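Local structure of DUF4627 domain-containing protein (Bacteroides thetaiotaomicron, 3SEE) at residues A31-E42 with T74-R84; A138-Q148 with V172-S180. The protein is of unknown function but, with its galactose-binding-like fold, is thought to bind sugar. One frame throughout, in Å; residues are numbered along the deposited sequence.

Interaction 1: residues A31-E42 with T74-R84; sequences ATAGEWFIMNNE and TSWYKAFLGQR
Trp36 and Gln83 meet with the amide nitrogen over the indole: Gln83 NE2 stands 3.3 Å from Trp36 CE2, above the middle of the ring system, with the amide plane turned 76° from the ring. Gln83 CB lies over the six-membered ring as a CH-pi contact, while Leu81 packs its CG against Trp36 CE3. With Trp36 CG beside the backbone N (chi1 -66°), the indole swings across to the neighbouring strand. Phe37, on the other face of the sheet, lays its ring over Gly82, whose CA sits 3.7 Å from the ring centroid. Next along this face, Met39, a selenomethionine, puts CB over the centre of the Phe80 ring at 3.8 Å from the centroid.

Strands 36-40 and 79-84 run antiparallel, and paired backbone bonds at Phe37/Gly82 and Met39/Phe80 set this register. Both ends are closed by polar grips. Arg84, extended from CG to NE, gives NH1 to Ala31 O, 2.9 Å away in a bent bond, and to Ser29 O, and its NH2 makes a salt bridge with Asp198; water 1 joins Arg84 N to the carbonyls of Thr32 and Glu35. At the far end Glu42 OE2 takes the N-H of Ser75 at 2.8 Å on its syn side, 30° out of the carboxylate plane.

Further out, Trp36 NE1 donates to Asn14 O and Gln83 OE1 accepts from Lys13 N, so each group also has an outside polar partner. A leucine in place of Trp36 would probably leave Asn14 O without this donor and Gln83 NE2 without the aromatic face beneath it. The chemistry is thus that of a sandwich strand pair: aromatic and aliphatic packing on both faces, with the Glu42 carboxylate and the Arg84 guanidinium each holding a flanking loop's backbone.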
loop_
_atom_site.group_PDB
_atom_site.type_symbol
_atom_site.label_atom_id
_atom_site.label_comp_id
_atom_site.label_asym_id
_atom_site.label_seq_id
_atom_site.Cartn_x
_atom_site.Cartn_y
_atom_site.Cartn_z
ATOM N N ALA A 31 -1.300 -15.147 0.242
ATOM C CA ALA A 31 -2.307 -14.566 1.113
ATOM C C ALA A 31 -3.715 -14.981 0.699
ATOM O O ALA A 31 -4.018 -15.042 -0.486
ATOM C CB ALA A 31 -2.213 -13.050 1.084
ATOM N N THR A 32 -4.567 -15.245 1.677
ATOM C CA THR A 32 -5.990 -15.453 1.446
ATOM C C THR A 32 -6.625 -14.102 1.162
ATOM O O THR A 32 -6.435 -13.141 1.909
ATOM C CB THR A 32 -6.640 -16.050 2.705
ATOM O OG1 THR A 32 -5.940 -17.250 3.054
ATOM C CG2 THR A 32 -8.126 -16.329 2.470
ATOM N N ALA A 33 -7.371 -14.011 0.072
ATOM C CA ALA A 33 -8.022 -12.771 -0.290
ATOM C C ALA A 33 -9.128 -12.422 0.673
ATOM O O ALA A 33 -9.694 -13.277 1.341
ATOM C CB ALA A 33 -8.556 -12.842 -1.712
ATOM N N GLY A 34 -9.397 -11.123 0.765
ATOM C CA GLY A 34 -10.474 -10.631 1.599
ATOM C C GLY A 34 -10.184 -10.583 3.074
ATOM O O GLY A 34 -11.108 -10.495 3.886
ATOM N N GLU A 35 -8.910 -10.670 3.416
ATOM C CA GLU A 35 -8.419 -10.661 4.785
ATOM C C GLU A 35 -7.230 -9.723 4.756
ATOM O O GLU A 35 -6.667 -9.507 3.681
ATOM C CB GLU A 35 -7.956 -12.059 5.171
ATOM C CG GLU A 35 -9.079 -13.072 5.166
ATOM C CD GLU A 35 -8.745 -14.355 5.866
ATOM O OE1 GLU A 35 -7.590 -14.520 6.345
ATOM O OE2 GLU A 35 -9.664 -15.210 5.922
ATOM N N TRP A 36 -6.843 -9.165 5.905
ATOM C CA TRP A 36 -5.552 -8.512 6.013
ATOM C C TRP A 36 -4.439 -9.530 6.206
ATOM O O TRP A 36 -4.622 -10.559 6.851
ATOM C CB TRP A 36 -5.545 -7.539 7.188
ATOM C CG TRP A 36 -6.468 -6.400 7.010
ATOM C CD1 TRP A 36 -7.686 -6.237 7.599
ATOM C CD2 TRP A 36 -6.254 -5.229 6.204
ATOM N NE1 TRP A 36 -8.247 -5.054 7.204
ATOM C CE2 TRP A 36 -7.397 -4.418 6.341
ATOM C CE3 TRP A 36 -5.234 -4.814 5.338
ATOM C CZ2 TRP A 36 -7.513 -3.198 5.686
ATOM C CZ3 TRP A 36 -5.363 -3.605 4.705
ATOM C CH2 TRP A 36 -6.502 -2.821 4.869
ATOM N N PHE A 37 -3.273 -9.210 5.667
ATOM C CA PHE A 37 -2.064 -9.948 5.944
ATOM C C PHE A 37 -0.947 -9.014 6.350
ATOM O O PHE A 37 -0.934 -7.833 5.987
ATOM C CB PHE A 37 -1.654 -10.854 4.766
ATOM C CG PHE A 37 -1.296 -10.130 3.506
ATOM C CD1 PHE A 37 -0.025 -9.651 3.307
ATOM C CD2 PHE A 37 -2.216 -9.969 2.496
ATOM C CE1 PHE A 37 0.317 -9.018 2.107
ATOM C CE2 PHE A 37 -1.881 -9.344 1.310
ATOM C CZ PHE A 37 -0.609 -8.885 1.110
ATOM N N ILE A 38 -0.007 -9.567 7.097
ATOM C CA ILE A 38 1.202 -8.883 7.499
ATOM C C ILE A 38 2.356 -9.375 6.661
ATOM O O ILE A 38 2.636 -10.581 6.626
ATOM C CB ILE A 38 1.497 -9.103 8.985
ATOM C CG1 ILE A 38 0.356 -8.545 9.830
ATOM C CG2 ILE A 38 2.853 -8.499 9.346
ATOM C CD1 ILE A 38 0.342 -9.068 11.276
HETATM N N MSE A 39 3.003 -8.468 5.934
HETATM C CA MSE A 39 4.288 -8.743 5.290
HETATM C C MSE A 39 5.383 -8.107 6.123
HETATM O O MSE A 39 5.371 -6.900 6.360
HETATM C CB MSE A 39 4.339 -8.194 3.859
HETATM C CG MSE A 39 3.977 -9.224 2.811
HETATM SE SE MSE A 39 5.349 -10.527 2.450
HETATM C CE MSE A 39 6.395 -9.404 1.339
ATOM N N ASN A 40 6.319 -8.926 6.599
ATOM C CA ASN A 40 7.503 -8.435 7.277
ATOM C C ASN A 40 8.639 -9.374 6.954
ATOM O O ASN A 40 8.927 -10.334 7.687
ATOM C CB ASN A 40 7.284 -8.315 8.788
ATOM C CG ASN A 40 8.450 -7.706 9.498
ATOM O OD1 ASN A 40 9.493 -7.421 8.894
ATOM N ND2 ASN A 40 8.291 -7.526 10.811
ATOM N N ASN A 41 9.276 -9.106 5.821
ATOM C CA ASN A 41 10.470 -9.792 5.380
ATOM C C ASN A 41 11.719 -8.973 5.637
ATOM O O ASN A 41 12.790 -9.350 5.193
ATOM C CB ASN A 41 10.380 -10.242 3.908
ATOM C CG ASN A 41 9.363 -11.327 3.678
ATOM O OD1 ASN A 41 8.965 -12.057 4.594
ATOM N ND2 ASN A 41 8.949 -11.463 2.409
ATOM N N GLU A 42 11.608 -7.866 6.360
ATOM C CA GLU A 42 12.796 -7.198 6.868
ATOM C C GLU A 42 13.476 -8.121 7.875
ATOM O O GLU A 42 12.834 -8.986 8.476
ATOM C CB GLU A 42 12.442 -5.853 7.513
ATOM C CG GLU A 42 11.962 -4.787 6.531
ATOM C CD GLU A 42 13.076 -4.133 5.762
ATOM O OE1 GLU A 42 14.187 -4.007 6.303
ATOM O OE2 GLU A 42 12.815 -3.631 4.658
ATOM N N THR A 74 12.584 1.057 5.649
ATOM C CA THR A 74 12.206 -0.272 5.211
ATOM C C THR A 74 11.833 -0.294 3.734
ATOM O O THR A 74 11.422 0.715 3.150
ATOM C CB THR A 74 11.101 -0.859 6.114
ATOM O OG1 THR A 74 9.917 -0.051 6.051
ATOM C CG2 THR A 74 11.534 -0.973 7.564
ATOM N N SER A 75 11.947 -1.477 3.158
ATOM C CA SER A 75 11.772 -1.694 1.722
ATOM C C SER A 75 10.313 -1.819 1.326
ATOM O O SER A 75 9.563 -2.522 1.992
ATOM C CB SER A 75 12.457 -3.005 1.341
ATOM O OG SER A 75 12.084 -3.418 0.041
ATOM N N TRP A 76 9.936 -1.218 0.201
ATOM C CA TRP A 76 8.554 -1.238 -0.253
ATOM C C TRP A 76 7.998 -2.625 -0.441
ATOM O O TRP A 76 6.785 -2.824 -0.327
ATOM C CB TRP A 76 8.407 -0.421 -1.551
ATOM C CG TRP A 76 9.070 -0.989 -2.757
ATOM C CD1 TRP A 76 10.316 -0.710 -3.213
ATOM C CD2 TRP A 76 8.518 -1.934 -3.693
ATOM N NE1 TRP A 76 10.567 -1.396 -4.371
ATOM C CE2 TRP A 76 9.473 -2.140 -4.697
ATOM C CE3 TRP A 76 7.282 -2.572 -3.815
ATOM C CZ2 TRP A 76 9.270 -3.018 -5.754
ATOM C CZ3 TRP A 76 7.069 -3.436 -4.865
ATOM C CH2 TRP A 76 8.061 -3.657 -5.823
ATOM N N TYR A 77 8.863 -3.591 -0.767
ATOM C CA TYR A 77 8.416 -4.950 -1.067
ATOM C C TYR A 77 8.607 -5.916 0.102
ATOM O O TYR A 77 8.316 -7.103 -0.034
ATOM C CB TYR A 77 9.080 -5.488 -2.353
ATOM C CG TYR A 77 10.581 -5.576 -2.301
ATOM C CD1 TYR A 77 11.238 -6.719 -1.857
ATOM C CD2 TYR A 77 11.358 -4.525 -2.719
ATOM C CE1 TYR A 77 12.634 -6.788 -1.822
ATOM C CE2 TYR A 77 12.750 -4.584 -2.686
ATOM C CZ TYR A 77 13.382 -5.714 -2.240
ATOM O OH TYR A 77 14.779 -5.781 -2.209
ATOM N N LYS A 78 9.106 -5.425 1.234
ATOM C CA LYS A 78 9.375 -6.289 2.388
ATOM C C LYS A 78 8.424 -6.117 3.563
ATOM O O LYS A 78 8.129 -7.096 4.224
ATOM C CB LYS A 78 10.801 -6.125 2.898
ATOM C CG LYS A 78 11.870 -6.512 1.891
ATOM C CD LYS A 78 13.249 -6.457 2.535
ATOM C CE LYS A 78 14.320 -6.633 1.503
ATOM N NZ LYS A 78 15.673 -6.559 2.168
ATOM N N ALA A 79 8.001 -4.887 3.877
ATOM C CA ALA A 79 7.256 -4.645 5.126
ATOM C C ALA A 79 6.040 -3.762 4.847
ATOM O O ALA A 79 6.177 -2.569 4.528
ATOM C CB ALA A 79 8.159 -4.003 6.168
ATOM N N PHE A 80 4.852 -4.328 5.010
ATOM C CA PHE A 80 3.629 -3.600 4.770
ATOM C C PHE A 80 2.431 -4.376 5.302
ATOM O O PHE A 80 2.517 -5.583 5.534
ATOM C CB PHE A 80 3.435 -3.239 3.275
ATOM C CG PHE A 80 3.487 -4.394 2.335
ATOM C CD1 PHE A 80 4.680 -4.791 1.749
ATOM C CD2 PHE A 80 2.326 -5.025 1.935
ATOM C CE1 PHE A 80 4.703 -5.833 0.821
ATOM C CE2 PHE A 80 2.363 -6.064 1.012
ATOM C CZ PHE A 80 3.541 -6.451 0.453
ATOM N N LEU A 81 1.322 -3.653 5.484
ATOM C CA LEU A 81 0.014 -4.211 5.718
ATOM C C LEU A 81 -0.673 -4.393 4.377
ATOM O O LEU A 81 -0.731 -3.445 3.605
ATOM C CB LEU A 81 -0.750 -3.232 6.596
ATOM C CG LEU A 81 -2.223 -3.545 6.838
ATOM C CD1 LEU A 81 -2.391 -4.813 7.688
ATOM C CD2 LEU A 81 -2.948 -2.343 7.448
ATOM N N GLY A 82 -1.147 -5.594 4.102
ATOM C CA GLY A 82 -1.719 -5.871 2.802
ATOM C C GLY A 82 -3.113 -6.470 2.822
ATOM O O GLY A 82 -3.515 -7.115 3.798
ATOM N N GLN A 83 -3.867 -6.280 1.737
ATOM C CA GLN A 83 -5.099 -7.041 1.527
ATOM C C GLN A 83 -5.256 -7.343 0.055
ATOM O O GLN A 83 -5.274 -6.427 -0.771
ATOM C CB GLN A 83 -6.328 -6.320 2.079
ATOM C CG GLN A 83 -7.590 -7.171 1.910
ATOM C CD GLN A 83 -8.803 -6.764 2.723
ATOM O OE1 GLN A 83 -9.902 -6.833 2.190
ATOM N NE2 GLN A 83 -8.639 -6.386 3.999
ATOM N N ARG A 84 -5.340 -8.631 -0.249
ATOM C CA ARG A 84 -5.511 -9.126 -1.605
ATOM C C ARG A 84 -6.978 -9.072 -2.013
ATOM O O ARG A 84 -7.857 -9.416 -1.196
ATOM C CB ARG A 84 -4.951 -10.545 -1.685
ATOM C CG ARG A 84 -4.946 -11.218 -3.025
ATOM C CD ARG A 84 -4.373 -12.601 -2.874
ATOM N NE ARG A 84 -4.282 -13.314 -4.139
ATOM C CZ ARG A 84 -3.670 -14.478 -4.264
ATOM N NH1 ARG A 84 -3.163 -15.106 -3.210
ATOM N NH2 ARG A 84 -3.539 -15.030 -5.457
HETATM O O HOH W 1 -5.352 -10.700 1.691
HETATM O O HOH W 2 9.767 -9.557 0.391
HETATM O O HOH W 3 15.403 -9.064 4.529
HETATM O O HOH W 4 15.390 -3.490 3.442
#

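Interaction 2: residues A138-Q148 with V172-S180; sequences ADAQPNASGAQ and VNAISSKKS
Ile175 lies across Gln148, its CD1 3.4 Å from Gln148 OE1 and its CG1 against the Gln148 CB, while Gln148 NE2 hydrogen-bonds Asn150 OD1. CG1 of Ile175 stands roughly anti to the backbone N (chi1 -158°), which carries the chain over to the 138-148 loop. Beside it Ala147 CB touches Val172 CG1 at 3.8 Å, completing a small apolar patch.

Ser145 OG donates to Ile175 O at 2.7 Å, approaching 27° from the carbonyl plane, and accepts from the backbone N of Ala147 and, nearly straight at 174°, from that of Gln148. The hydroxyl therefore holds its own turn, an ST turn and ST motif combined, while pinning the opposite loop. Water 7 bridges the same region, taking the Gly146 N-H and donating to the carbonyls of Ala174 and Ser176.

At the other end, the type I turn from Gln141 to Ala144 presents Pro142 O to Lys179 N, 2.9 Å away and in the carbonyl plane. Ser177 CB fits against that turn, 3.5 Å from Asn143 C, and Ser177 OG accepts from Ser180 N in a second ST motif. Water 6 links Ser177 OG with Asn143 OD1; the Asn143 side chain lies alongside that of Lys179.

Two connecting loops are joined here, one leading from strand 130-133 to strand 149-152, the other from strand 170-172 to strand 186-188. Phe130 packs on Ala147, Val172 and Ile175, Arg133 donates to Ser145 O, and Tyr112 of strand 108-115 touches both Ile175 and Gln148, so the apolar end rests on strands of both sheets while the lysine end reaches the surface.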
loop_
_atom_site.group_PDB
_atom_site.type_symbol
_atom_site.label_atom_id
_atom_site.label_comp_id
_atom_site.label_asym_id
_atom_site.label_seq_id
_atom_site.Cartn_x
_atom_site.Cartn_y
_atom_site.Cartn_z
ATOM N N ALA A 138 4.331 12.203 -15.327
ATOM C CA ALA A 138 5.775 11.916 -15.381
ATOM C C ALA A 138 6.584 13.113 -15.816
ATOM O O ALA A 138 7.739 13.242 -15.433
ATOM C CB ALA A 138 6.079 10.728 -16.327
ATOM N N ASP A 139 5.977 13.971 -16.617
ATOM C CA ASP A 139 6.648 15.175 -17.108
ATOM C C ASP A 139 6.798 16.213 -16.010
ATOM O O ASP A 139 7.879 16.801 -15.834
ATOM C CB ASP A 139 5.899 15.753 -18.316
ATOM C CG ASP A 139 5.845 14.781 -19.499
ATOM O OD1 ASP A 139 6.891 14.224 -19.906
ATOM O OD2 ASP A 139 4.728 14.530 -20.009
ATOM N N ALA A 140 5.727 16.429 -15.240
ATOM C CA ALA A 140 5.703 17.406 -14.154
ATOM C C ALA A 140 6.346 16.909 -12.855
ATOM O O ALA A 140 6.757 17.706 -12.006
ATOM C CB ALA A 140 4.279 17.878 -13.873
ATOM N N GLN A 141 6.435 15.582 -12.715
ATOM C CA GLN A 141 6.908 14.934 -11.485
ATOM C C GLN A 141 8.003 13.932 -11.806
ATOM O O GLN A 141 7.869 12.729 -11.579
ATOM C CB GLN A 141 5.779 14.208 -10.756
ATOM C CG GLN A 141 4.628 15.078 -10.372
ATOM C CD GLN A 141 3.555 14.300 -9.652
ATOM O OE1 GLN A 141 3.196 13.188 -10.047
ATOM N NE2 GLN A 141 3.021 14.881 -8.589
ATOM N N PRO A 142 9.120 14.407 -12.365
ATOM C CA PRO A 142 10.155 13.487 -12.819
ATOM C C PRO A 142 10.770 12.622 -11.733
ATOM O O PRO A 142 11.292 11.557 -12.036
ATOM C CB PRO A 142 11.192 14.422 -13.446
ATOM C CG PRO A 142 10.947 15.743 -12.734
ATOM C CD PRO A 142 9.482 15.818 -12.570
ATOM N N ASN A 143 10.718 13.075 -10.475
ATOM C CA ASN A 143 11.312 12.350 -9.377
ATOM C C ASN A 143 10.351 11.565 -8.498
ATOM O O ASN A 143 10.779 10.924 -7.536
ATOM C CB ASN A 143 12.128 13.326 -8.530
ATOM C CG ASN A 143 13.281 13.907 -9.306
ATOM O OD1 ASN A 143 14.066 13.170 -9.894
ATOM N ND2 ASN A 143 13.403 15.227 -9.301
ATOM N N ALA A 144 9.081 11.560 -8.866
ATOM C CA ALA A 144 8.058 10.889 -8.072
ATOM C C ALA A 144 7.734 9.493 -8.606
ATOM O O ALA A 144 7.838 9.218 -9.792
ATOM C CB ALA A 144 6.772 11.717 -8.066
ATOM N N SER A 145 7.315 8.599 -7.721
ATOM C CA SER A 145 6.699 7.350 -8.160
ATOM C C SER A 145 5.343 7.603 -8.815
ATOM O O SER A 145 4.565 8.435 -8.337
ATOM C CB SER A 145 6.491 6.449 -6.940
ATOM O OG SER A 145 5.987 5.176 -7.317
ATOM N N GLY A 146 5.042 6.837 -9.852
ATOM C CA GLY A 146 3.718 6.819 -10.424
ATOM C C GLY A 146 2.780 5.819 -9.758
ATOM O O GLY A 146 1.585 5.818 -10.044
ATOM N N ALA A 147 3.342 4.950 -8.925
ATOM C CA ALA A 147 2.631 3.863 -8.259
ATOM C C ALA A 147 2.364 4.130 -6.789
ATOM O O ALA A 147 1.257 3.952 -6.298
ATOM C CB ALA A 147 3.428 2.540 -8.400
ATOM N N GLN A 148 3.415 4.547 -6.092
ATOM C CA GLN A 148 3.319 4.756 -4.659
ATOM C C GLN A 148 2.946 6.204 -4.359
ATOM O O GLN A 148 3.490 7.141 -4.946
ATOM C CB GLN A 148 4.651 4.450 -3.987
ATOM C CG GLN A 148 4.628 4.588 -2.469
ATOM C CD GLN A 148 5.796 3.938 -1.772
ATOM O OE1 GLN A 148 6.219 2.834 -2.149
ATOM N NE2 GLN A 148 6.330 4.595 -0.746
ATOM N N VAL A 172 1.389 1.271 -14.360
ATOM C CA VAL A 172 2.777 1.635 -14.502
ATOM C C VAL A 172 3.643 0.388 -14.218
ATOM O O VAL A 172 3.297 -0.446 -13.380
ATOM C CB VAL A 172 3.075 2.899 -13.642
ATOM C CG1 VAL A 172 2.794 2.690 -12.159
ATOM C CG2 VAL A 172 4.463 3.446 -13.879
ATOM N N ASN A 173 4.744 0.249 -14.947
ATOM C CA ASN A 173 5.568 -0.939 -14.928
ATOM C C ASN A 173 6.737 -0.855 -13.954
ATOM O O ASN A 173 7.649 -1.673 -14.005
ATOM C CB ASN A 173 6.068 -1.267 -16.346
ATOM C CG ASN A 173 7.127 -0.302 -16.799
ATOM O OD1 ASN A 173 7.323 0.738 -16.166
ATOM N ND2 ASN A 173 7.818 -0.610 -17.886
ATOM N N ALA A 174 6.686 0.089 -13.012
ATOM C CA ALA A 174 7.742 0.234 -12.009
ATOM C C ALA A 174 7.256 1.154 -10.922
ATOM O O ALA A 174 6.350 1.958 -11.132
ATOM C CB ALA A 174 9.041 0.770 -12.635
ATOM N N ILE A 175 7.885 1.043 -9.758
ATOM C CA ILE A 175 7.633 1.936 -8.649
ATOM C C ILE A 175 8.585 3.131 -8.634
ATOM O O ILE A 175 8.371 4.113 -7.928
ATOM C CB ILE A 175 7.702 1.151 -7.311
ATOM C CG1 ILE A 175 6.942 1.845 -6.180
ATOM C CG2 ILE A 175 9.148 0.868 -6.924
ATOM C CD1 ILE A 175 6.707 0.956 -4.952
ATOM N N SER A 176 9.625 3.046 -9.455
ATOM C CA SER A 176 10.664 4.054 -9.501
ATOM C C SER A 176 10.207 5.316 -10.242
ATOM O O SER A 176 9.219 5.321 -10.969
ATOM C CB SER A 176 11.904 3.468 -10.170
ATOM O OG SER A 176 11.570 2.822 -11.381
ATOM N N SER A 177 10.948 6.393 -10.038
ATOM C CA SER A 177 10.702 7.619 -10.780
ATOM C C SER A 177 11.069 7.508 -12.239
ATOM O O SER A 177 11.903 6.694 -12.628
ATOM C CB SER A 177 11.517 8.773 -10.190
ATOM O OG SER A 177 12.879 8.589 -10.497
ATOM N N LYS A 178 10.471 8.379 -13.038
ATOM C CA LYS A 178 10.806 8.444 -14.464
ATOM C C LYS A 178 12.274 8.832 -14.638
ATOM O O LYS A 178 12.987 8.214 -15.430
ATOM C CB LYS A 178 9.863 9.403 -15.191
ATOM C CG LYS A 178 10.186 9.585 -16.671
ATOM C CD LYS A 178 10.152 8.269 -17.443
ATOM C CE LYS A 178 10.193 8.475 -18.965
ATOM N NZ LYS A 178 11.353 9.246 -19.420
ATOM N N LYS A 179 12.761 9.852 -13.929
ATOM C CA LYS A 179 14.152 10.299 -14.114
ATOM C C LYS A 179 15.112 9.154 -13.886
ATOM O O LYS A 179 16.105 9.014 -14.608
ATOM C CB LYS A 179 14.492 11.451 -13.158
ATOM C CG LYS A 179 15.971 11.907 -13.201
ATOM C CD LYS A 179 16.374 12.371 -14.614
ATOM C CE LYS A 179 17.743 13.041 -14.647
ATOM N NZ LYS A 179 18.144 13.416 -16.045
ATOM N N SER A 180 14.819 8.314 -12.896
ATOM C CA SER A 180 15.726 7.227 -12.550
ATOM C C SER A 180 15.630 6.028 -13.494
ATOM O O SER A 180 16.487 5.155 -13.433
ATOM C CB SER A 180 15.433 6.725 -11.142
ATOM O OG SER A 180 14.270 5.911 -11.132
HETATM O O HOH W 5 8.253 10.087 -12.232
HETATM O O HOH W 6 14.495 10.499 -9.446
HETATM O O HOH W 7 6.560 4.730 -10.859
#

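How the interactions relate
Interaction 1 pairs two strands within one sheet, whereas interaction 2 joins loops at the edge of the fold; their centres lie about 22 Å apart, on opposite sides of the chain's centre. They nevertheless touch through Trp76, in the loop ahead of strand 79-85: its CD2 packs 3.6 Å from Ile175 CD1, and its CB lies 4.0 Å from Gln148 OE1. Tyr112, which packs on the interaction 2 side, also hydrogen-bonds through its hydroxyl to Trp76 O. Gln206 also serves both, bonding to Thr74 and to Gln148. The bound sodium ion, at a site including Thr47 and Thr48, belongs nearer interaction 1, about 4 Å from the Asn40 side chain.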